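Oxidoreductase, NAD-binding/iron-sulfur cluster-binding protein (PDB 6ZXU) acts as a catabolic reductive dehalogenase that carries cobalamin and two 4Fe-4S clusters, and probably removes halogen from organic substrates. Local coordinates at residues A[144-149]-A[174-179]; A[195-200]-A[234-239]. All blocks are in the same frame, centred on the assembly; numbering follows the deposited sequence.

Interaction 1. Residues A[144-149]-A[174-179]; sequences LVFAVQ and MRCAEI
F146 and V148 of strand 142-149 meet R175, C176 and I179 of helix 168-190. This is a helix packed on one face of an antiparallel sheet. The axes of the two short segments come within 8.7 Å and run at 144° to each other. All five touching residues are buried, and the contact across the segments is mainly apolar, without hydrogen bonds.

F146 reaches the helix first. Its CG sits between the backbone N and the carbonyl carbon (chi1 63°), and the ring extends from there to the helix surface. Methyl CG2 of I179 lies 3.5 Å above one face of the F146 ring, offset toward the rim. This is a CH-pi contact. At the ring edge, near its plane, F146 CZ is 3.5 Å from C176 O. The sulfur comes in obliquely, with C176 SG 5.4 Å from the ring centroid of F146, a loose sulfur-aromatic contact.

A147 points away from the helix and packs on L228 and L234 instead. The next residue, V148, turns back to the helix and divides its two methyls among three neighbours. V148 CG1 is anti to the backbone N (chi1 170°) and rests 3.9 Å from R175 CG. R175 thus offers the strand only the foot of its chain, while its guanidinium forms a salt bridge through NH2 to E458 of helix 445-469, with L390 O as a further acceptor for that nitrogen. The helix therefore joins the sheet on one side and helix 445-469 on another. V148 CG2 touches the thiol, 3.9 Å from C176 SG. The same methyl also meets the far end of I179, with V148 CG2 3.9 Å from I179 CD1.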
ATOM      1  N   LEU A 144      -3.287 -17.927  16.040  1.00 21.67           N
ATOM      2  CA  LEU A 144      -2.465 -16.734  15.739  1.00 21.65           C
ATOM      3  C   LEU A 144      -3.114 -15.523  16.330  1.00 21.93           C
ATOM      4  O   LEU A 144      -4.220 -15.201  15.975  1.00 22.00           O
ATOM      5  CB  LEU A 144      -2.317 -16.566  14.259  1.00 22.22           C
ATOM      6  CG  LEU A 144      -1.449 -15.385  13.845  1.00 27.48           C
ATOM      7  CD1 LEU A 144      -0.020 -15.764  13.801  1.00 22.88           C
ATOM      8  CD2 LEU A 144      -1.877 -15.015  12.447  1.00 36.65           C
ATOM      9  N   VAL A 145      -2.404 -14.845  17.265  1.00 19.44           N
ATOM     10  CA  VAL A 145      -2.949 -13.725  17.969  1.00 18.09           C
ATOM     11  C   VAL A 145      -2.114 -12.511  17.559  1.00 19.02           C
ATOM     12  O   VAL A 145      -0.889 -12.609  17.458  1.00 18.47           O
ATOM     13  CB  VAL A 145      -2.865 -13.896  19.490  1.00 18.80           C
ATOM     14  CG1 VAL A 145      -3.643 -12.836  20.208  1.00 21.16           C
ATOM     15  CG2 VAL A 145      -3.394 -15.283  19.892  1.00 22.73           C
ATOM     16  N   PHE A 146      -2.777 -11.410  17.274  1.00 16.94           N
ATOM     17  CA  PHE A 146      -2.084 -10.180  16.899  1.00 16.48           C
ATOM     18  C   PHE A 146      -2.745  -8.982  17.478  1.00 17.93           C
ATOM     19  O   PHE A 146      -3.940  -8.983  17.746  1.00 19.44           O
ATOM     20  CB  PHE A 146      -1.914 -10.060  15.420  1.00 16.62           C
ATOM     21  CG  PHE A 146      -3.208  -9.975  14.692  1.00 18.21           C
ATOM     22  CD1 PHE A 146      -3.852  -8.725  14.586  1.00 20.99           C
ATOM     23  CD2 PHE A 146      -3.752 -11.069  14.076  1.00 20.24           C
ATOM     24  CE1 PHE A 146      -5.023  -8.626  13.872  1.00 21.47           C
ATOM     25  CE2 PHE A 146      -4.987 -10.978  13.409  1.00 23.55           C
ATOM     26  CZ  PHE A 146      -5.638  -9.753  13.330  1.00 21.09           C
ATOM     27  N   ALA A 147      -1.951  -7.939  17.725  1.00 17.77           N
ATOM     28  CA  ALA A 147      -2.427  -6.667  18.274  1.00 19.07           C
ATOM     29  C   ALA A 147      -2.158  -5.607  17.198  1.00 19.77           C
ATOM     30  O   ALA A 147      -1.167  -5.649  16.451  1.00 20.55           O
ATOM     31  CB  ALA A 147      -1.740  -6.277  19.545  1.00 20.27           C
ATOM     32  N   VAL A 148      -3.053  -4.677  17.117  1.00 18.19           N
ATOM     33  CA  VAL A 148      -2.803  -3.448  16.358  1.00 18.93           C
ATOM     34  C   VAL A 148      -2.824  -2.301  17.344  1.00 17.12           C
ATOM     35  O   VAL A 148      -3.810  -2.094  18.056  1.00 19.49           O
ATOM     36  CB  VAL A 148      -3.870  -3.278  15.216  1.00 16.69           C
ATOM     37  CG1 VAL A 148      -3.788  -1.882  14.547  1.00 16.42           C
ATOM     38  CG2 VAL A 148      -3.709  -4.358  14.208  1.00 17.30           C
ATOM     39  N   GLN A 149      -1.820  -1.452  17.322  1.00 19.48           N
ATOM     40  CA  GLN A 149      -1.808  -0.268  18.190  1.00 18.70           C
ATOM     41  C   GLN A 149      -2.838   0.781  17.804  1.00 19.85           C
ATOM     42  O   GLN A 149      -3.154   0.968  16.649  1.00 20.54           O
ATOM     43  CB  GLN A 149      -0.385   0.374  18.197  1.00 19.24           C
ATOM     44  CG  GLN A 149      -0.265   1.402  19.309  1.00 21.78           C
ATOM     45  CD  GLN A 149       1.138   1.889  19.652  1.00 20.68           C
ATOM     46  OE1 GLN A 149       1.371   2.418  20.746  1.00 19.89           O
ATOM     47  NE2 GLN A 149       2.034   1.788  18.721  1.00 21.03           N
ATOM     48  N   MET A 174     -11.594  -2.285  13.381  1.00 21.10           N
ATOM     49  CA  MET A 174     -11.714  -2.429  11.904  1.00 21.13           C
ATOM     50  C   MET A 174     -10.453  -3.020  11.268  1.00 18.23           C
ATOM     51  O   MET A 174     -10.501  -3.934  10.428  1.00 19.34           O
ATOM     52  CB  MET A 174     -12.033  -1.039  11.269  1.00 19.37           C
ATOM     53  CG  MET A 174     -12.160  -1.083   9.773  1.00 22.25           C
ATOM     54  SD  MET A 174     -12.188   0.609   9.040  1.00 24.48           S
ATOM     55  CE  MET A 174     -10.546   1.244   9.559  1.00 25.75           C
ATOM     56  N   ARG A 175      -9.315  -2.473  11.622  1.00 19.84           N
ATOM     57  CA  ARG A 175      -8.051  -2.968  11.104  1.00 19.44           C
ATOM     58  C   ARG A 175      -7.820  -4.410  11.565  1.00 19.98           C
ATOM     59  O   ARG A 175      -7.332  -5.197  10.804  1.00 19.38           O
ATOM     60  CB  ARG A 175      -6.944  -2.011  11.551  1.00 21.12           C
ATOM     61  CG  ARG A 175      -5.564  -2.356  11.077  1.00 21.75           C
ATOM     62  CD  ARG A 175      -5.373  -2.365   9.588  1.00 25.22           C
ATOM     63  NE  ARG A 175      -6.106  -1.253   8.921  1.00 27.38           N
ATOM     64  CZ  ARG A 175      -5.720   0.024   8.930  1.00 28.71           C
ATOM     65  NH1 ARG A 175      -4.618   0.403   9.610  1.00 27.88           N
ATOM     66  NH2 ARG A 175      -6.471   0.975   8.304  1.00 30.23           N
ATOM     67  N   CYS A 176      -8.231  -4.770  12.795  1.00 22.16           N
ATOM     68  CA  CYS A 176      -8.106  -6.155  13.294  1.00 19.68           C
ATOM     69  C   CYS A 176      -8.976  -7.137  12.537  1.00 19.96           C
ATOM     70  O   CYS A 176      -8.518  -8.204  12.148  1.00 19.30           O
ATOM     71  CB  CYS A 176      -8.393  -6.218  14.760  1.00 21.56           C
ATOM     72  SG  CYS A 176      -7.079  -5.516  15.741  1.00 23.50           S
ATOM     73  N   ALA A 177     -10.193  -6.735  12.208  1.00 19.98           N
ATOM     74  CA  ALA A 177     -11.066  -7.575  11.418  1.00 20.37           C
ATOM     75  C   ALA A 177     -10.528  -7.778  10.045  1.00 19.99           C
ATOM     76  O   ALA A 177     -10.570  -8.831   9.491  1.00 19.25           O
ATOM     77  CB  ALA A 177     -12.416  -6.937  11.359  1.00 19.30           C
ATOM     78  N   GLU A 178     -10.042  -6.698   9.454  1.00 24.09           N
ATOM     79  CA  GLU A 178      -9.434  -6.759   8.143  1.00 20.87           C
ATOM     80  C   GLU A 178      -8.300  -7.768   8.088  1.00 19.14           C
ATOM     81  O   GLU A 178      -8.273  -8.662   7.221  1.00 20.49           O
ATOM     82  CB  GLU A 178      -8.845  -5.380   7.828  1.00 26.57           C
ATOM     83  CG  GLU A 178      -8.171  -5.268   6.468  1.00 29.75           C
ATOM     84  CD  GLU A 178      -6.893  -4.389   6.516  1.00 39.90           C
ATOM     85  OE1 GLU A 178      -6.979  -3.137   6.691  1.00 36.95           O
ATOM     86  OE2 GLU A 178      -5.749  -4.940   6.394  1.00 41.80           O
ATOM     87  N   ILE A 179      -7.326  -7.630   8.978  1.00 17.75           N
ATOM     88  CA  ILE A 179      -6.184  -8.544   9.037  1.00 16.92           C
ATOM     89  C   ILE A 179      -6.639  -9.978   9.322  1.00 15.20           C
ATOM     90  O   ILE A 179      -6.222 -10.913   8.665  1.00 13.92           O
ATOM     91  CB  ILE A 179      -5.141  -8.079  10.099  1.00 17.06           C
ATOM     92  CG1 ILE A 179      -4.610  -6.713   9.691  1.00 19.88           C
ATOM     93  CG2 ILE A 179      -4.061  -9.130  10.260  1.00 15.80           C
ATOM     94  CD1 ILE A 179      -3.681  -6.091  10.698  1.00 21.05           C
TER

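Interaction 2. Residues A[195-200]-A[234-239]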
ATOM      1  N   ARG A 195     -10.665 -19.641  11.083  1.00 19.03           N
ATOM      2  CA  ARG A 195     -11.697 -18.686  11.378  1.00 21.56           C
ATOM      3  C   ARG A 195     -11.057 -17.472  12.063  1.00 23.01           C
ATOM      4  O   ARG A 195     -10.191 -17.620  12.951  1.00 19.83           O
ATOM      5  CB  ARG A 195     -12.709 -19.324  12.308  1.00 26.31           C
ATOM      6  CG  ARG A 195     -13.705 -18.421  13.006  1.00 27.28           C
ATOM      7  CD  ARG A 195     -14.650 -17.782  12.070  1.00 29.89           C
ATOM      8  NE  ARG A 195     -15.977 -17.499  12.633  1.00 31.18           N
ATOM      9  CZ  ARG A 195     -16.349 -16.480  13.386  1.00 33.27           C
ATOM     10  NH1 ARG A 195     -15.536 -15.520  13.813  1.00 29.24           N
ATOM     11  NH2 ARG A 195     -17.649 -16.408  13.747  1.00 36.08           N
ATOM     12  N   GLY A 196     -11.444 -16.253  11.642  1.00 22.41           N
ATOM     13  CA  GLY A 196     -10.955 -15.032  12.217  1.00 19.85           C
ATOM     14  C   GLY A 196     -11.886 -14.542  13.286  1.00 19.76           C
ATOM     15  O   GLY A 196     -13.088 -14.832  13.268  1.00 19.69           O
ATOM     16  N   HIS A 197     -11.324 -13.832  14.225  1.00 19.30           N
ATOM     17  CA  HIS A 197     -12.054 -13.317  15.357  1.00 20.57           C
ATOM     18  C   HIS A 197     -11.585 -11.951  15.705  1.00 22.89           C
ATOM     19  O   HIS A 197     -10.363 -11.663  15.647  1.00 23.75           O
ATOM     20  CB  HIS A 197     -11.868 -14.254  16.620  1.00 22.73           C
ATOM     21  CG  HIS A 197     -12.029 -15.709  16.359  1.00 21.31           C
ATOM     22  ND1 HIS A 197     -13.152 -16.434  16.711  1.00 23.92           N
ATOM     23  CD2 HIS A 197     -11.201 -16.593  15.764  1.00 23.50           C
ATOM     24  CE1 HIS A 197     -12.996 -17.691  16.365  1.00 20.87           C
ATOM     25  NE2 HIS A 197     -11.816 -17.822  15.802  1.00 22.81           N
ATOM     26  N   PHE A 198     -12.487 -11.089  16.150  1.00 21.74           N
ATOM     27  CA  PHE A 198     -12.095  -9.825  16.722  1.00 23.12           C
ATOM     28  C   PHE A 198     -13.250  -9.401  17.593  1.00 23.74           C
ATOM     29  O   PHE A 198     -14.223 -10.139  17.732  1.00 24.66           O
ATOM     30  CB  PHE A 198     -11.757  -8.782  15.646  1.00 23.56           C
ATOM     31  CG  PHE A 198     -12.964  -8.148  14.997  1.00 23.51           C
ATOM     32  CD1 PHE A 198     -13.748  -8.903  14.188  1.00 21.67           C
ATOM     33  CD2 PHE A 198     -13.294  -6.824  15.226  1.00 22.91           C
ATOM     34  CE1 PHE A 198     -14.873  -8.343  13.627  1.00 23.69           C
ATOM     35  CE2 PHE A 198     -14.380  -6.244  14.628  1.00 23.02           C
ATOM     36  CZ  PHE A 198     -15.212  -7.036  13.881  1.00 22.66           C
ATOM     37  N   SER A 199     -13.102  -8.285  18.259  1.00 22.71           N
ATOM     38  CA  SER A 199     -14.111  -7.897  19.256  1.00 28.31           C
ATOM     39  C   SER A 199     -15.580  -7.956  18.740  1.00 30.93           C
ATOM     40  O   SER A 199     -16.464  -8.361  19.432  1.00 32.20           O
ATOM     41  CB  SER A 199     -13.802  -6.514  19.729  1.00 31.07           C
ATOM     42  OG  SER A 199     -14.817  -6.145  20.617  1.00 43.08           O
ATOM     43  N   GLY A 200     -15.798  -7.467  17.520  1.00 29.14           N
ATOM     44  CA  GLY A 200     -17.070  -7.463  16.880  1.00 29.97           C
ATOM     45  C   GLY A 200     -17.673  -8.812  16.514  1.00 32.79           C
ATOM     46  O   GLY A 200     -18.892  -8.887  16.350  1.00 40.01           O
ATOM     47  N   LEU A 234      -7.219  -6.419  19.560  1.00 20.76           N
ATOM     48  CA  LEU A 234      -6.797  -7.775  19.173  1.00 21.33           C
ATOM     49  C   LEU A 234      -7.582  -8.411  18.053  1.00 20.82           C
ATOM     50  O   LEU A 234      -8.760  -8.158  17.906  1.00 21.23           O
ATOM     51  CB  LEU A 234      -6.927  -8.726  20.355  1.00 21.57           C
ATOM     52  CG  LEU A 234      -6.109  -8.350  21.580  1.00 22.95           C
ATOM     53  CD1 LEU A 234      -6.632  -9.141  22.801  1.00 23.57           C
ATOM     54  CD2 LEU A 234      -4.638  -8.660  21.315  1.00 22.89           C
ATOM     55  N   GLY A 235      -6.888  -9.212  17.246  1.00 21.62           N
ATOM     56  CA  GLY A 235      -7.498 -10.118  16.315  1.00 20.40           C
ATOM     57  C   GLY A 235      -6.858 -11.491  16.544  1.00 21.95           C
ATOM     58  O   GLY A 235      -5.738 -11.595  17.022  1.00 20.80           O
ATOM     59  N   VAL A 236      -7.585 -12.541  16.186  1.00 20.87           N
ATOM     60  CA  VAL A 236      -7.162 -13.953  16.331  1.00 20.30           C
ATOM     61  C   VAL A 236      -7.589 -14.717  15.094  1.00 20.34           C
ATOM     62  O   VAL A 236      -8.650 -14.482  14.508  1.00 18.86           O
ATOM     63  CB  VAL A 236      -7.777 -14.603  17.577  1.00 21.35           C
ATOM     64  CG1 VAL A 236      -7.452 -16.077  17.594  1.00 20.42           C
ATOM     65  CG2 VAL A 236      -7.301 -13.901  18.843  1.00 23.99           C
ATOM     66  N   VAL A 237      -6.722 -15.586  14.643  1.00 19.44           N
ATOM     67  CA  VAL A 237      -7.110 -16.608  13.694  1.00 22.02           C
ATOM     68  C   VAL A 237      -6.930 -17.980  14.392  1.00 23.48           C
ATOM     69  O   VAL A 237      -5.818 -18.349  14.796  1.00 23.31           O
ATOM     70  CB  VAL A 237      -6.252 -16.559  12.432  1.00 20.96           C
ATOM     71  CG1 VAL A 237      -6.622 -17.677  11.493  1.00 20.50           C
ATOM     72  CG2 VAL A 237      -6.406 -15.188  11.727  1.00 25.40           C
ATOM     73  N   THR A 238      -8.024 -18.754  14.518  1.00 23.37           N
ATOM     74  CA  THR A 238      -7.958 -20.084  15.066  1.00 21.29           C
ATOM     75  C   THR A 238      -7.947 -21.046  13.898  1.00 23.37           C
ATOM     76  O   THR A 238      -8.596 -20.819  12.858  1.00 24.37           O
ATOM     77  CB  THR A 238      -9.137 -20.422  15.993  1.00 24.75           C
ATOM     78  OG1 THR A 238     -10.374 -20.267  15.262  1.00 22.89           O
ATOM     79  CG2 THR A 238      -9.127 -19.531  17.199  1.00 24.11           C
ATOM     80  N   THR A 239      -7.225 -22.131  14.037  1.00 23.44           N
ATOM     81  CA  THR A 239      -7.102 -23.095  12.957  1.00 23.29           C
ATOM     82  C   THR A 239      -6.589 -24.447  13.486  1.00 24.47           C
ATOM     83  O   THR A 239      -6.078 -24.541  14.608  1.00 22.88           O
ATOM     84  CB  THR A 239      -6.142 -22.541  11.862  1.00 23.74           C
ATOM     85  OG1 THR A 239      -6.038 -23.454  10.767  1.00 25.21           O
ATOM     86  CG2 THR A 239      -4.742 -22.322  12.399  1.00 26.20           C
TER
HETATM   87  O   HOH W   1     -10.803  -6.732  18.795  1.00 28.34           O
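R195 to H197 pair antiparallel with V236 to T238, the strand axes 4.6 Å apart at 157°. R195 and T238 form a hydrogen-bonded pair, with R195 N to T238 O at 3.0 Å and T238 N to R195 O at 2.9 Å. H197 and V236 form the next such pair, and between the two lies the non-hydrogen-bonded pair of G196 and V237. Beyond the ladder, a water accepts from S199 N and donates to L234 O.

The main side-chain contact is between H197 and T238. H197 NE2 and T238 OG1 are hydrogen-bonded at 2.9 Å, nearly straight at 163°, with the hydroxyl in the imidazole plane. ND1 of H197 bonds Q203 N, and T238 OG1 also bonds H140 ND1. The ring is thus gripped at both nitrogens, which should fix its rotation. An alanine at H197 would probably leave Q203 N without its imidazole partner and T238 OG1 with one bond fewer. R195 turns away from the neighbouring strand: its NH1 bonds G196 O at 2.6 Å, and its NH2 forms a salt bridge to D201. This pairing adds strand 194-198, outermost in the chain's four-stranded antiparallel sheet, to inner strand 232-239.

Interactions 1 and 2 lie about 8 Å apart, centre to centre, and come in series along the chain. Helix 168-190 leads on into strand 194-198. Both contacts use one four-stranded antiparallel sheet, ordered 121-126, 142-149, 232-239, 194-198. Strands 142-149 and 232-239 are neighbours, probably bonded from L144 N to V237 O and from F146 N to G235 O. The helix of interaction 1 also touches strand 194-198, where A177 CB is 3.6 Å from F198 CE1. A second sheet, with the same 1-2-4-3 strand order, includes strand 514-521, which carries cobalamin-binding S514, K515 and S516. This is consistent with an internal duplication. Both contacts lie away from the cofactor sites.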